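Long-range contact in ubiquitin conjugating enzyme (PDB 2PWQ), which is a putative ubiquitin-conjugating (E2) enzyme, probably carrying activated ubiquitin as a thioester at its active site for transfer to target proteins: residues A[70-75]-A[167-172]. Residues are numbered along the deposited sequence; the frame is centred on the assembly and turned at random.
Sequences GHFTLA and TFATGP
Ala169, where the chain leaves helical geometry after helix 154-168, meets the start of strand 71-77 with both its carbonyl and its methyl group. The polar part of the contact converges on Ala169 O. His71 N donates a hydrogen bond of 2.9 Å to this oxygen. The bond is moderately bent, at 153°, and the donor is slightly tilted from the carbonyl plane. The same oxygen also receives a weaker CA-H...O contact from Gly70 CA at 3.3 Å. Gly70 and Phe72 pair through their backbones with Gly61 and Ile59, and Thr73 with Val92 and Thr93, while the N-H of His71 is taken by Ala169 O.

The apolar part lies beside this bond. Ala169 CB sits over one face of the Phe72 ring, 3.9 Å from the centroid. It is displaced toward the CE2-CZ edge, 29° off the ring normal, and the closest approach is from Ala169 CB to Phe72 CE2, at 3.4 Å. This CH-pi contact is buried: Thr93 touches both residues, and Phe91 and Ile95 also pack against Phe72. With CG anti to its carbonyl carbon (chi1 -56°), Phe72 brings the end of its ring back to the alanine.

His71 adds a more peripheral van der Waals contact. Its CD2 corner approaches Gly171 CA obliquely at 3.6 Å, while Pro172 CD lies more loosely over one imidazole face. Gly171 and Pro172 are poorly ordered, so this end probably holds less firmly than the Ala169 pairing.

Away from the predicted catalytic cysteine, Cys108, the arrangement joins the exit of the last modelled helix to the third strand of the four-stranded antiparallel sheet of the ubiquitin-conjugating (UBC) fold.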
ATOM      1  N   GLY A  70       5.403  -9.188   8.444  1.00 38.72           N
ATOM      2  CA  GLY A  70       4.467  -8.087   8.637  1.00 37.40           C
ATOM      3  C   GLY A  70       3.239  -8.272   7.770  1.00 37.60           C
ATOM      4  O   GLY A  70       3.301  -8.846   6.663  1.00 37.25           O
ATOM      5  N   HIS A  71       2.120  -7.782   8.286  1.00 37.57           N
ATOM      6  CA  HIS A  71       0.842  -7.775   7.598  1.00 36.89           C
ATOM      7  C   HIS A  71       0.395  -6.334   7.705  1.00 34.78           C
ATOM      8  O   HIS A  71       0.095  -5.829   8.832  1.00 33.27           O
ATOM      9  CB  HIS A  71      -0.151  -8.684   8.327  1.00 38.92           C
ATOM     10  CG  HIS A  71       0.335 -10.084   8.523  1.00 43.32           C
ATOM     11  ND1 HIS A  71       0.160 -11.075   7.571  1.00 50.36           N
ATOM     12  CD2 HIS A  71       1.020 -10.657   9.544  1.00 46.39           C
ATOM     13  CE1 HIS A  71       0.703 -12.201   8.008  1.00 50.83           C
ATOM     14  NE2 HIS A  71       1.230 -11.974   9.202  1.00 52.09           N
ATOM     15  N   PHE A  72       0.407  -5.653   6.574  1.00 31.12           N
ATOM     16  CA  PHE A  72       0.131  -4.222   6.497  1.00 31.23           C
ATOM     17  C   PHE A  72      -1.227  -3.868   5.889  1.00 31.00           C
ATOM     18  O   PHE A  72      -1.557  -4.226   4.731  1.00 31.40           O
ATOM     19  CB  PHE A  72       1.282  -3.473   5.757  1.00 30.15           C
ATOM     20  CG  PHE A  72       2.658  -3.689   6.386  1.00 30.68           C
ATOM     21  CD1 PHE A  72       3.461  -4.774   5.987  1.00 28.87           C
ATOM     22  CD2 PHE A  72       3.118  -2.857   7.426  1.00 27.56           C
ATOM     23  CE1 PHE A  72       4.714  -4.996   6.545  1.00 29.05           C
ATOM     24  CE2 PHE A  72       4.388  -3.084   8.015  1.00 26.94           C
ATOM     25  CZ  PHE A  72       5.166  -4.150   7.597  1.00 30.44           C
ATOM     26  N   THR A  73      -2.014  -3.138   6.670  1.00 30.42           N
ATOM     27  CA  THR A  73      -3.328  -2.680   6.282  1.00 30.14           C
ATOM     28  C   THR A  73      -3.205  -1.300   5.704  1.00 29.32           C
ATOM     29  O   THR A  73      -2.462  -0.481   6.268  1.00 27.51           O
ATOM     30  CB  THR A  73      -4.231  -2.604   7.525  1.00 31.09           C
ATOM     31  OG1 THR A  73      -4.324  -3.920   8.059  1.00 33.14           O
ATOM     32  CG2 THR A  73      -5.580  -2.117   7.157  1.00 32.37           C
ATOM     33  N   LEU A  74      -3.918  -1.052   4.593  1.00 28.76           N
ATOM     34  CA  LEU A  74      -3.970   0.260   3.945  1.00 30.73           C
ATOM     35  C   LEU A  74      -5.433   0.696   3.762  1.00 31.89           C
ATOM     36  O   LEU A  74      -6.333  -0.129   3.776  1.00 32.86           O
ATOM     37  CB  LEU A  74      -3.216   0.261   2.573  1.00 30.69           C
ATOM     38  CG  LEU A  74      -1.739  -0.186   2.501  1.00 31.69           C
ATOM     39  CD1 LEU A  74      -1.592  -1.731   2.307  1.00 28.76           C
ATOM     40  CD2 LEU A  74      -0.972   0.559   1.415  1.00 28.52           C
ATOM     41  N   ALA A  75      -5.648   1.994   3.559  1.00 33.33           N
ATOM     42  CA  ALA A  75      -6.963   2.569   3.297  1.00 34.45           C
ATOM     43  C   ALA A  75      -6.962   3.011   1.866  1.00 35.28           C
ATOM     44  O   ALA A  75      -6.111   3.780   1.486  1.00 35.91           O
ATOM     45  CB  ALA A  75      -7.233   3.813   4.246  1.00 35.16           C
ATOM     46  N   THR A 167       6.104  -5.173  16.116  1.00 38.65           N
ATOM     47  CA  THR A 167       5.251  -4.484  17.103  1.00 38.99           C
ATOM     48  C   THR A 167       3.885  -4.097  16.552  1.00 39.42           C
ATOM     49  O   THR A 167       2.856  -4.418  17.166  1.00 38.42           O
ATOM     50  CB  THR A 167       5.962  -3.220  17.632  1.00 39.07           C
ATOM     51  OG1 THR A 167       7.253  -3.607  18.098  1.00 37.92           O
ATOM     52  CG2 THR A 167       5.176  -2.558  18.785  1.00 38.49           C
ATOM     53  N   PHE A 168       3.887  -3.404  15.404  1.00 38.18           N
ATOM     54  CA  PHE A 168       2.686  -2.786  14.815  1.00 38.40           C
ATOM     55  C   PHE A 168       1.993  -3.568  13.689  1.00 38.81           C
ATOM     56  O   PHE A 168       0.818  -3.335  13.417  1.00 35.90           O
ATOM     57  CB  PHE A 168       2.988  -1.342  14.359  1.00 37.36           C
ATOM     58  CG  PHE A 168       3.498  -0.476  15.461  1.00 36.67           C
ATOM     59  CD1 PHE A 168       4.782   0.046  15.430  1.00 35.25           C
ATOM     60  CD2 PHE A 168       2.699  -0.237  16.581  1.00 37.23           C
ATOM     61  CE1 PHE A 168       5.269   0.848  16.492  1.00 36.39           C
ATOM     62  CE2 PHE A 168       3.174   0.554  17.630  1.00 37.20           C
ATOM     63  CZ  PHE A 168       4.455   1.077  17.589  1.00 38.69           C
ATOM     64  N   ALA A 169       2.707  -4.517  13.097  1.00 42.40           N
ATOM     65  CA  ALA A 169       2.261  -5.205  11.850  1.00 46.53           C
ATOM     66  C   ALA A 169       2.145  -6.715  12.065  1.00 49.79           C
ATOM     67  O   ALA A 169       2.369  -7.532  11.168  1.00 49.96           O
ATOM     68  CB  ALA A 169       3.204  -4.889  10.689  1.00 45.21           C
ATOM     69  N   THR A 170       1.782  -7.065  13.282  1.00 53.74           N
ATOM     70  CA  THR A 170       1.607  -8.434  13.726  1.00 58.36           C
ATOM     71  C   THR A 170       0.377  -9.107  13.073  1.00 61.77           C
ATOM     72  O   THR A 170      -0.486  -8.425  12.489  1.00 61.97           O
ATOM     73  CB  THR A 170       1.523  -8.427  15.283  1.00 58.54           C
ATOM     74  OG1 THR A 170       0.723  -9.517  15.745  1.00 60.04           O
ATOM     75  CG2 THR A 170       0.921  -7.098  15.781  1.00 56.28           C
ATOM     76  N   GLY A 171       0.316 -10.440  13.174  1.00 65.62           N
ATOM     77  CA  GLY A 171      -0.747 -11.277  12.575  1.00 69.89           C
ATOM     78  C   GLY A 171      -2.200 -10.779  12.593  1.00 72.97           C
ATOM     79  O   GLY A 171      -2.557  -9.887  13.387  1.00 73.23           O
ATOM     80  N   PRO A 172      -3.062 -11.380  11.729  1.00 75.00           N
ATOM     81  CA  PRO A 172      -4.459 -10.946  11.505  1.00 75.82           C
ATOM     82  C   PRO A 172      -5.319 -10.939  12.772  1.00 76.21           C
ATOM     83  O   PRO A 172      -5.236 -11.868  13.577  1.00 76.61           O
ATOM     84  CB  PRO A 172      -4.996 -11.989  10.505  1.00 76.15           C
ATOM     85  CG  PRO A 172      -4.057 -13.176  10.610  1.00 75.82           C
ATOM     86  CD  PRO A 172      -2.721 -12.561  10.899  1.00 75.54           C
TER